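Local coordinates for petrobactin biosynthesis protein AsbB (Bacillus anthracis, PDB 3TO3), which catalyses the ATP-dependent condensation of spermidine with citryl-spermidine intermediates during the biosynthesis of petrobactin, a siderophore for iron acquisition and virulence, at residues 60-71 with 83-94; 33-41 with 570-578. All blocks are in the same frame, centred on the assembly; numbering follows the deposited sequence. Where two conformers were deposited one is given.

Contact 1: 60-71 with 83-94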
loop_
_atom_site.group_PDB
_atom_site.type_symbol
_atom_site.label_atom_id
_atom_site.label_comp_id
_atom_site.label_asym_id
_atom_site.label_seq_id
_atom_site.Cartn_x
_atom_site.Cartn_y
_atom_site.Cartn_z
ATOM N N ASP B 60 -23.310 12.667 14.301
ATOM C CA ASP B 60 -21.925 12.843 14.723
ATOM C C ASP B 60 -21.495 11.661 15.564
ATOM O O ASP B 60 -22.260 10.724 15.750
ATOM C CB ASP B 60 -21.688 14.179 15.435
ATOM C CG ASP B 60 -22.462 14.320 16.726
ATOM O OD1 ASP B 60 -22.947 13.309 17.285
ATOM O OD2 ASP B 60 -22.553 15.467 17.208
ATOM N N GLU B 61 -20.267 11.679 16.057
ATOM C CA GLU B 61 -19.754 10.516 16.772
ATOM C C GLU B 61 -20.461 10.254 18.111
ATOM O O GLU B 61 -20.464 9.132 18.612
ATOM C CB GLU B 61 -18.231 10.602 16.926
ATOM C CG GLU B 61 -17.693 11.993 17.196
ATOM C CD GLU B 61 -16.190 11.995 17.426
ATOM O OE1 GLU B 61 -15.653 13.069 17.774
ATOM O OE2 GLU B 61 -15.548 10.928 17.264
ATOM N N ASP B 62 -21.091 11.288 18.653
ATOM C CA ASP B 62 -21.900 11.193 19.874
ATOM C C ASP B 62 -23.341 10.852 19.499
ATOM O O ASP B 62 -24.261 10.941 20.316
ATOM C CB ASP B 62 -21.837 12.482 20.683
ATOM C CG ASP B 62 -20.441 13.042 20.762
ATOM O OD1 ASP B 62 -19.485 12.232 20.796
ATOM O OD2 ASP B 62 -20.300 14.287 20.767
ATOM N N ASN B 63 -23.540 10.550 18.222
ATOM C CA ASN B 63 -24.825 10.064 17.762
ATOM C C ASN B 63 -25.880 11.150 17.874
ATOM O O ASN B 63 -27.064 10.869 18.082
ATOM C CB ASN B 63 -25.233 8.844 18.591
ATOM C CG ASN B 63 -26.185 7.936 17.856
ATOM O OD1 ASN B 63 -27.325 7.752 18.283
ATOM N ND2 ASN B 63 -25.730 7.371 16.727
ATOM N N LYS B 64 -25.436 12.396 17.717
ATOM C CA LYS B 64 -26.343 13.539 17.669
ATOM C C LYS B 64 -26.554 13.959 16.208
ATOM O O LYS B 64 -25.598 14.003 15.397
ATOM C CB LYS B 64 -25.819 14.707 18.519
ATOM C CG LYS B 64 -26.772 15.898 18.602
ATOM C CD LYS B 64 -26.099 17.154 19.171
ATOM C CE LYS B 64 -26.807 18.419 18.671
ATOM N NZ LYS B 64 -26.217 19.701 19.173
ATOM N N SER B 65 -27.804 14.256 15.864
ATOM C CA SER B 65 -28.113 14.530 14.477
ATOM C C SER B 65 -27.398 15.779 13.939
ATOM O O SER B 65 -27.123 16.753 14.652
ATOM C CB SER B 65 -29.625 14.563 14.227
ATOM O OG SER B 65 -30.179 15.807 14.568
ATOM N N VAL B 66 -27.072 15.713 12.665
ATOM C CA VAL B 66 -26.424 16.813 11.990
ATOM C C VAL B 66 -27.069 16.870 10.615
ATOM O O VAL B 66 -27.627 15.881 10.156
ATOM C CB VAL B 66 -24.914 16.551 11.882
ATOM C CG1 VAL B 66 -24.627 15.564 10.768
ATOM C CG2 VAL B 66 -24.175 17.824 11.642
ATOM N N THR B 67 -27.006 18.021 9.959
ATOM C CA THR B 67 -27.568 18.182 8.621
ATOM C C THR B 67 -26.564 18.884 7.714
ATOM O O THR B 67 -25.948 19.869 8.117
ATOM C CB THR B 67 -28.909 18.960 8.668
ATOM O OG1 THR B 67 -29.962 18.054 8.991
ATOM C CG2 THR B 67 -29.238 19.580 7.331
ATOM N N TYR B 68 -26.401 18.373 6.491
ATOM C CA TYR B 68 -25.643 19.068 5.448
ATOM C C TYR B 68 -26.566 19.710 4.425
ATOM O O TYR B 68 -27.489 19.069 3.940
ATOM C CB TYR B 68 -24.673 18.121 4.765
ATOM C CG TYR B 68 -23.596 17.637 5.690
ATOM C CD1 TYR B 68 -22.429 18.351 5.829
ATOM C CD2 TYR B 68 -23.761 16.485 6.458
ATOM C CE1 TYR B 68 -21.448 17.941 6.670
ATOM C CE2 TYR B 68 -22.766 16.058 7.324
ATOM C CZ TYR B 68 -21.601 16.797 7.403
ATOM O OH TYR B 68 -20.565 16.445 8.221
ATOM N N GLU B 69 -26.309 20.974 4.098
ATOM C CA GLU B 69 -27.207 21.753 3.253
ATOM C C GLU B 69 -26.489 22.272 2.036
ATOM O O GLU B 69 -25.358 22.725 2.129
ATOM C CB GLU B 69 -27.735 22.979 3.993
ATOM C CG GLU B 69 -28.828 22.705 4.990
ATOM C CD GLU B 69 -29.390 23.984 5.625
ATOM O OE1 GLU B 69 -28.981 25.108 5.223
ATOM O OE2 GLU B 69 -30.242 23.855 6.533
ATOM N N CYS B 70 -27.161 22.226 0.901
ATOM C CA CYS B 70 -26.661 22.898 -0.279
ATOM C C CYS B 70 -27.765 23.126 -1.290
ATOM O O CYS B 70 -28.787 22.449 -1.253
ATOM C CB CYS B 70 -25.520 22.102 -0.905
ATOM S SG CYS B 70 -25.929 20.439 -1.296
ATOM N N TYR B 71 -27.540 24.085 -2.187
ATOM C CA TYR B 71 -28.454 24.389 -3.266
ATOM C C TYR B 71 -27.951 23.758 -4.575
ATOM O O TYR B 71 -26.753 23.722 -4.842
ATOM C CB TYR B 71 -28.589 25.904 -3.434
ATOM C CG TYR B 71 -29.514 26.573 -2.422
ATOM C CD1 TYR B 71 -29.008 27.202 -1.283
ATOM C CD2 TYR B 71 -30.888 26.581 -2.608
ATOM C CE1 TYR B 71 -29.857 27.822 -0.353
ATOM C CE2 TYR B 71 -31.748 27.201 -1.692
ATOM C CZ TYR B 71 -31.225 27.811 -0.561
ATOM O OH TYR B 71 -32.077 28.447 0.345
ATOM N N ILE B 83 -24.573 20.709 -8.136
ATOM C CA ILE B 83 -24.606 21.391 -6.836
ATOM C C ILE B 83 -23.956 22.780 -6.988
ATOM O O ILE B 83 -22.781 22.874 -7.290
ATOM C CB ILE B 83 -23.864 20.605 -5.725
ATOM C CG1 ILE B 83 -24.545 19.253 -5.409
ATOM C CG2 ILE B 83 -23.768 21.451 -4.471
ATOM C CD1 ILE B 83 -25.983 19.374 -4.910
ATOM N N ASP B 84 -24.733 23.845 -6.806
ATOM C CA ASP B 84 -24.278 25.203 -7.098
ATOM C C ASP B 84 -23.701 25.991 -5.913
ATOM O O ASP B 84 -23.213 27.107 -6.096
ATOM C CB ASP B 84 -25.415 26.010 -7.735
ATOM C CG ASP B 84 -26.015 25.303 -8.966
ATOM O OD1 ASP B 84 -25.223 24.821 -9.813
ATOM O OD2 ASP B 84 -27.268 25.216 -9.089
ATOM N N SER B 85 -23.754 25.437 -4.706
ATOM C CA SER B 85 -23.388 26.226 -3.530
ATOM C C SER B 85 -22.494 25.387 -2.666
ATOM O O SER B 85 -22.536 24.174 -2.765
ATOM C CB SER B 85 -24.628 26.647 -2.728
ATOM O OG SER B 85 -25.048 25.618 -1.833
ATOM N N LEU B 86 -21.740 26.022 -1.779
ATOM C CA LEU B 86 -20.887 25.294 -0.852
ATOM C C LEU B 86 -21.706 24.318 0.004
ATOM O O LEU B 86 -22.895 24.519 0.253
ATOM C CB LEU B 86 -20.192 26.286 0.082
ATOM C CG LEU B 86 -19.155 27.245 -0.523
ATOM C CD1 LEU B 86 -18.565 28.128 0.596
ATOM C CD2 LEU B 86 -18.056 26.470 -1.221
ATOM N N ILE B 87 -21.068 23.243 0.446
ATOM C CA ILE B 87 -21.733 22.300 1.307
ATOM C C ILE B 87 -21.489 22.616 2.774
ATOM O O ILE B 87 -20.346 22.601 3.252
ATOM C CB ILE B 87 -21.332 20.872 0.938
ATOM C CG1 ILE B 87 -21.927 20.539 -0.445
ATOM C CG2 ILE B 87 -21.808 19.884 2.006
ATOM C CD1 ILE B 87 -20.997 19.888 -1.321
ATOM N N VAL B 88 -22.587 22.924 3.467
ATOM C CA VAL B 88 -22.559 23.464 4.820
ATOM C C VAL B 88 -23.074 22.460 5.839
ATOM O O VAL B 88 -24.128 21.825 5.643
ATOM C CB VAL B 88 -23.444 24.721 4.920
ATOM C CG1 VAL B 88 -23.405 25.280 6.314
ATOM C CG2 VAL B 88 -22.975 25.755 3.918
ATOM N N ARG B 89 -22.324 22.315 6.925
ATOM C CA ARG B 89 -22.731 21.451 8.017
ATOM C C ARG B 89 -23.516 22.238 9.062
ATOM O O ARG B 89 -23.011 23.198 9.645
ATOM C CB ARG B 89 -21.507 20.820 8.667
ATOM C CG ARG B 89 -21.814 19.827 9.799
ATOM C CD ARG B 89 -20.514 19.288 10.326
ATOM N NE ARG B 89 -20.637 18.205 11.293
ATOM C CZ ARG B 89 -20.769 18.380 12.604
ATOM N NH1 ARG B 89 -20.848 19.611 13.117
ATOM N NH2 ARG B 89 -20.833 17.323 13.402
ATOM N N VAL B 90 -24.752 21.826 9.308
ATOM C CA VAL B 90 -25.598 22.505 10.286
ATOM C C VAL B 90 -25.876 21.672 11.532
ATOM O O VAL B 90 -26.525 20.621 11.460
ATOM C CB VAL B 90 -26.938 22.865 9.679
ATOM C CG1 VAL B 90 -27.741 23.715 10.657
ATOM C CG2 VAL B 90 -26.703 23.587 8.366
ATOM N N GLN B 91 -25.330 22.102 12.665
ATOM C CA GLN B 91 -25.745 21.536 13.927
ATOM C C GLN B 91 -26.169 22.626 14.899
ATOM O O GLN B 91 -27.356 22.896 15.092
ATOM C CB GLN B 91 -24.590 20.735 14.510
ATOM C CG GLN B 91 -24.890 20.079 15.836
ATOM C CD GLN B 91 -23.867 19.017 16.146
ATOM O OE1 GLN B 91 -22.692 19.321 16.392
ATOM N NE2 GLN B 91 -24.292 17.755 16.085
ATOM N N ASP B 92 -25.190 23.288 15.492
ATOM C CA ASP B 92 -25.505 24.414 16.340
ATOM C C ASP B 92 -25.429 25.635 15.449
ATOM O O ASP B 92 -26.426 26.325 15.247
ATOM C CB ASP B 92 -24.573 24.497 17.550
ATOM C CG ASP B 92 -25.024 23.596 18.697
ATOM O OD1 ASP B 92 -26.163 23.072 18.639
ATOM O OD2 ASP B 92 -24.245 23.425 19.664
ATOM N N GLY B 93 -24.247 25.889 14.901
ATOM C CA GLY B 93 -24.106 26.939 13.924
ATOM C C GLY B 93 -24.034 26.298 12.559
ATOM O O GLY B 93 -24.356 25.113 12.376
ATOM N N LYS B 94 -23.605 27.101 11.598
ATOM C CA LYS B 94 -23.458 26.668 10.233
ATOM C C LYS B 94 -21.988 26.840 9.867
ATOM O O LYS B 94 -21.376 27.855 10.198
ATOM C CB LYS B 94 -24.339 27.521 9.336
ATOM C CG LYS B 94 -25.809 27.234 9.480
ATOM C CD LYS B 94 -26.612 27.954 8.392
ATOM C CE LYS B 94 -27.917 27.208 8.060
ATOM N NZ LYS B 94 -28.739 27.875 6.993
#
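Thr67 and Val90 form an antiparallel hydrogen-bonded pair, Val90 N reaching Thr67 O at 2.6 Å and Thr67 N returning to Val90 O. Glu69 and Val88 repeat the pattern two residues on. These strands belong to the antiparallel sheet of the N-terminal region, in which 65-74 lies between 52-59 and 88-90. Beta-branched Thr67, Val88 and Val90 suit such extended backbone; they share one face with Glu69, whose carboxylate carbon CD lies 3.9 Å from Val90 CG2 and whose OE1 forms a weak salt bridge with Lys94 NZ.

On the other face, at the non-hydrogen-bonded pair, Arg89 crosses the Tyr68 side chain at a slant, Arg89 CB lying 3.5 Å from Tyr68 CE1. With CG anti to the backbone N (chi1 -177°) and the chain extended to NE, the arginine carries CG past CE1 and CD to Tyr68 OH. Its guanidinium, 71° from the ring plane, lies across Val66, whose CG2 sits 3.5 Å above its centre. Glu106 of helix 100-110 takes both Arg89 NE and Tyr68 OH, joining sheet to helix.

Facing helix 18-37, where Ile83 and Ile87 touch Val32, Cys70 SG packs on Ile83 CD1 at 3.8 Å and Cys70 CB on Ile87 CG1. Where the strand pairing gives out, at the more exposed edge, Ser85 OG accepts Tyr71 N at 2.9 Å, nearly straight (176°). Just past the Asp60-Asn63 turn, Asp60 OD1 accepts Lys64 N, while Gln91 NE2 bonds Asp60 OD2 at 3.1 Å, approaching from above the carboxylate plane.

Contact 2: 33-41 with 570-578; sequences ESLIYEGII and EQLTKRRLY
Glu38 and Gln571 bring their backbones to 5.9 Å between CA atoms where the end of helix 18-37 meets the loop following strand 566-570. The glutamate side chain, extended beyond CG, presents its carboxylate to consecutive backbone N-H groups. Thr573 N bonds Glu38 OE2 at 3.0 Å through the syn lone pair, and Lys574 N bonds Glu38 OE1 at 2.8 Å, also on the syn side and 16° out of the plane. Two gripped oxygens hold the carboxylate's rotation, and Tyr163 OH adds a further bond to Glu38 OE2. Residues 572-576 have helical backbone angles but lack the regular helical bonds; the N-H groups near the start of this stretch would probably favour the negative charge of Glu38.

The helix itself ends in a Schellman motif: Gly39, with positive phi (74°), lets the chain turn away, while Gly39 N bonds Ile36 O and Ile40 N, weakly, Leu35 O. Gln571 NE2 makes a weak bond to Glu38 O, a second link between the helix end and the loop.

One turn earlier, Ser34 OG and Thr573 OG1 share a hydrogen bond of 3.0 Å. Thr573 is suited to its place by its branching, since OG1 faces the serine while CG2 turns to Ile40 CD1, 3.8 Å away. Ile40 also sets its CG2 4.0 Å from Leu577 CD1, which Leu35 CD2 meets as well. Phe108 of helix 100-110 borders Leu35 and Ile40, and Phe121 of helix 115-138 lies against Thr573 and Leu577.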
loop_
_atom_site.group_PDB
_atom_site.type_symbol
_atom_site.label_atom_id
_atom_site.label_comp_id
_atom_site.label_asym_id
_atom_site.label_seq_id
_atom_site.Cartn_x
_atom_site.Cartn_y
_atom_site.Cartn_z
ATOM N N GLU B 33 -22.904 15.440 -5.698
ATOM C CA GLU B 33 -23.621 15.236 -6.958
ATOM C C GLU B 33 -23.842 13.780 -7.265
ATOM O O GLU B 33 -24.957 13.374 -7.605
ATOM C CB GLU B 33 -22.907 15.913 -8.144
ATOM C CG GLU B 33 -22.978 17.427 -8.051
ATOM C CD GLU B 33 -22.222 18.170 -9.162
ATOM O OE1 GLU B 33 -21.561 17.514 -10.015
ATOM O OE2 GLU B 33 -22.299 19.432 -9.176
ATOM N N SER B 34 -22.800 12.973 -7.134
ATOM C CA SER B 34 -22.978 11.570 -7.498
ATOM C C SER B 34 -23.700 10.759 -6.408
ATOM O O SER B 34 -24.422 9.819 -6.742
ATOM C CB SER B 34 -21.674 10.892 -7.959
ATOM O OG SER B 34 -20.771 10.752 -6.891
ATOM N N LEU B 35 -23.542 11.125 -5.131
ATOM C CA LEU B 35 -24.278 10.404 -4.076
ATOM C C LEU B 35 -25.796 10.640 -4.231
ATOM O O LEU B 35 -26.582 9.721 -4.096
ATOM C CB LEU B 35 -23.811 10.797 -2.676
ATOM C CG LEU B 35 -22.376 10.424 -2.265
ATOM C CD1 LEU B 35 -22.051 11.066 -0.946
ATOM C CD2 LEU B 35 -22.212 8.936 -2.164
ATOM N N ILE B 36 -26.193 11.868 -4.557
ATOM C CA ILE B 36 -27.592 12.151 -4.780
ATOM C C ILE B 36 -28.052 11.571 -6.118
ATOM O O ILE B 36 -29.069 10.885 -6.171
ATOM C CB ILE B 36 -27.881 13.633 -4.757
ATOM C CG1 ILE B 36 -27.382 14.252 -3.464
ATOM C CG2 ILE B 36 -29.391 13.913 -4.931
ATOM C CD1 ILE B 36 -27.564 15.771 -3.464
ATOM N N TYR B 37 -27.296 11.818 -7.187
ATOM C CA TYR B 37 -27.689 11.332 -8.507
ATOM C C TYR B 37 -27.971 9.818 -8.495
ATOM O O TYR B 37 -28.943 9.376 -9.054
ATOM C CB TYR B 37 -26.614 11.631 -9.564
ATOM C CG TYR B 37 -27.004 11.288 -11.008
ATOM C CD1 TYR B 37 -28.237 11.698 -11.550
ATOM C CD2 TYR B 37 -26.141 10.576 -11.827
ATOM C CE1 TYR B 37 -28.585 11.390 -12.842
ATOM C CE2 TYR B 37 -26.472 10.283 -13.134
ATOM C CZ TYR B 37 -27.693 10.691 -13.631
ATOM O OH TYR B 37 -28.019 10.396 -14.924
ATOM N N GLU B 38 -27.102 9.028 -7.890
ATOM C CA GLU B 38 -27.238 7.571 -7.985
ATOM C C GLU B 38 -28.192 7.055 -6.907
ATOM O O GLU B 38 -28.413 5.868 -6.794
ATOM C CB GLU B 38 -25.869 6.892 -7.826
ATOM C CG GLU B 38 -24.893 7.260 -8.897
ATOM C CD GLU B 38 -23.527 6.560 -8.785
ATOM O OE1 GLU B 38 -23.386 5.547 -8.045
ATOM O OE2 GLU B 38 -22.582 7.045 -9.460
ATOM N N GLY B 39 -28.716 7.955 -6.084
ATOM C CA GLY B 39 -29.645 7.585 -5.026
ATOM C C GLY B 39 -28.984 6.882 -3.856
ATOM O O GLY B 39 -29.649 6.206 -3.114
ATOM N N ILE B 40 -27.673 7.008 -3.699
ATOM C CA ILE B 40 -27.013 6.392 -2.554
ATOM C C ILE B 40 -27.521 7.051 -1.265
ATOM O O ILE B 40 -27.650 6.394 -0.236
ATOM C CB ILE B 40 -25.479 6.508 -2.664
ATOM C CG1 ILE B 40 -24.992 5.686 -3.856
ATOM C CG2 ILE B 40 -24.785 6.040 -1.376
ATOM C CD1 ILE B 40 -23.628 6.059 -4.336
ATOM N N ILE B 41 -27.798 8.354 -1.334
ATOM C CA ILE B 41 -28.478 9.068 -0.264
ATOM C C ILE B 41 -29.734 9.736 -0.853
ATOM O O ILE B 41 -29.809 10.058 -2.055
ATOM C CB ILE B 41 -27.577 10.161 0.359
ATOM C CG1 ILE B 41 -27.141 11.128 -0.740
ATOM C CG2 ILE B 41 -26.356 9.559 1.008
ATOM C CD1 ILE B 41 -26.373 12.319 -0.235
ATOM N N GLU B 570 -25.157 3.062 -15.403
ATOM C CA GLU B 570 -24.251 2.540 -14.400
ATOM C C GLU B 570 -24.216 3.429 -13.186
ATOM O O GLU B 570 -24.125 4.630 -13.324
ATOM C CB GLU B 570 -22.833 2.502 -14.969
ATOM C CG GLU B 570 -22.582 1.417 -15.990
ATOM C CD GLU B 570 -22.740 0.020 -15.414
ATOM O OE1 GLU B 570 -22.261 -0.217 -14.278
ATOM O OE2 GLU B 570 -23.349 -0.845 -16.095
ATOM N N GLN B 571 -24.201 2.841 -11.997
ATOM C CA GLN B 571 -23.934 3.633 -10.822
ATOM C C GLN B 571 -22.471 3.396 -10.457
ATOM O O GLN B 571 -22.140 2.433 -9.772
ATOM C CB GLN B 571 -24.770 3.075 -9.666
ATOM C CG GLN B 571 -26.262 3.094 -9.884
ATOM C CD GLN B 571 -27.003 2.432 -8.741
ATOM O OE1 GLN B 571 -26.925 1.212 -8.550
ATOM N NE2 GLN B 571 -27.724 3.234 -7.960
ATOM N N LEU B 572 -21.626 4.360 -10.771
ATOM C CA LEU B 572 -20.179 4.189 -10.628
ATOM C C LEU B 572 -19.688 4.389 -9.196
ATOM O O LEU B 572 -18.832 3.661 -8.714
ATOM C CB LEU B 572 -19.456 5.152 -11.560
ATOM C CG LEU B 572 -19.820 5.013 -13.048
ATOM C CD1 LEU B 572 -19.400 6.250 -13.807
ATOM C CD2 LEU B 572 -19.192 3.773 -13.661
ATOM N N THR B 573 -20.225 5.392 -8.531
ATOM C CA THR B 573 -19.892 5.638 -7.149
ATOM C C THR B 573 -20.432 4.519 -6.256
ATOM O O THR B 573 -19.729 4.046 -5.382
ATOM C CB THR B 573 -20.414 7.024 -6.725
ATOM O OG1 THR B 573 -19.784 8.027 -7.547
ATOM C CG2 THR B 573 -20.117 7.293 -5.278
ATOM N N LYS B 574 -21.664 4.068 -6.485
ATOM C CA LYS B 574 -22.223 3.034 -5.621
ATOM C C LYS B 574 -21.280 1.831 -5.529
ATOM O O LYS B 574 -21.138 1.188 -4.466
ATOM C CB LYS B 574 -23.605 2.579 -6.097
ATOM C CG LYS B 574 -24.290 1.625 -5.137
ATOM C CD LYS B 574 -25.718 1.370 -5.627
ATOM C CE LYS B 574 -26.533 0.466 -4.684
ATOM N NZ LYS B 574 -27.178 1.251 -3.580
ATOM N N ARG B 575 -20.613 1.551 -6.642
ATOM C CA ARG B 575 -19.739 0.397 -6.720
ATOM C C ARG B 575 -18.556 0.464 -5.738
ATOM O O ARG B 575 -18.016 -0.565 -5.332
ATOM C CB ARG B 575 -19.261 0.220 -8.162
ATOM C CG ARG B 575 -18.603 -1.117 -8.442
ATOM C CD ARG B 575 -18.854 -1.510 -9.882
ATOM N NE ARG B 575 -19.360 -0.373 -10.651
ATOM C CZ ARG B 575 -19.953 -0.478 -11.834
ATOM N NH1 ARG B 575 -20.385 0.606 -12.462
ATOM N NH2 ARG B 575 -20.122 -1.673 -12.387
ATOM N N ARG B 576 -18.174 1.678 -5.350
ATOM C CA ARG B 576 -17.028 1.890 -4.477
ATOM C C ARG B 576 -17.401 1.753 -3.022
ATOM O O ARG B 576 -16.505 1.744 -2.164
ATOM C CB ARG B 576 -16.454 3.301 -4.669
ATOM C CG ARG B 576 -16.432 3.781 -6.095
ATOM C CD ARG B 576 -15.021 3.863 -6.635
ATOM N NE ARG B 576 -14.542 5.243 -6.657
ATOM C CZ ARG B 576 -14.836 6.119 -7.619
ATOM N NH1 ARG B 576 -15.606 5.752 -8.642
ATOM N NH2 ARG B 576 -14.367 7.366 -7.562
ATOM N N LEU B 577 -18.705 1.775 -2.726
ATOM C CA LEU B 577 -19.181 1.592 -1.341
ATOM C C LEU B 577 -19.704 0.202 -0.936
ATOM O O LEU B 577 -20.139 0.024 0.200
ATOM C CB LEU B 577 -20.221 2.662 -0.997
ATOM C CG LEU B 577 -19.767 4.056 -1.445
ATOM C CD1 LEU B 577 -20.942 4.978 -1.518
ATOM C CD2 LEU B 577 -18.664 4.614 -0.545
ATOM N N TYR B 578 -19.728 -0.763 -1.858
ATOM C CA TYR B 578 -20.274 -2.103 -1.547
ATOM C C TYR B 578 -19.402 -3.224 -2.092
ATOM O O TYR B 578 -18.828 -3.092 -3.175
ATOM C CB TYR B 578 -21.715 -2.257 -2.079
ATOM C CG TYR B 578 -22.652 -1.253 -1.468
ATOM C CD1 TYR B 578 -23.328 -1.529 -0.282
ATOM C CD2 TYR B 578 -22.813 -0.009 -2.039
ATOM C CE1 TYR B 578 -24.161 -0.589 0.293
ATOM C CE2 TYR B 578 -23.632 0.945 -1.470
ATOM C CZ TYR B 578 -24.307 0.655 -0.308
ATOM O OH TYR B 578 -25.120 1.614 0.250
#

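How the contacts relate
Contact 1 is nested along the chain within the loop closed by contact 2: helix 18-37 comes first, then the antiparallel sheet holding 60-71 and 83-94, and only much later 570-578. Their centres lie about 20 Å apart, on the same side of the chain's centre, and the two contacts touch where Glu33 OE2 probably accepts a hydrogen bond from Ile83 N, at 2.8 Å. Helix 18-37 thus joins the peripheral sheet to 570-578, while helix 100-110 packs on the sheet and on Leu35, Ile40 and Ile41. Contact 1 lies away from the ATP and magnesium sites, whereas in contact 2 the Leu572 side chain comes within about 9 Å of the bound ATP.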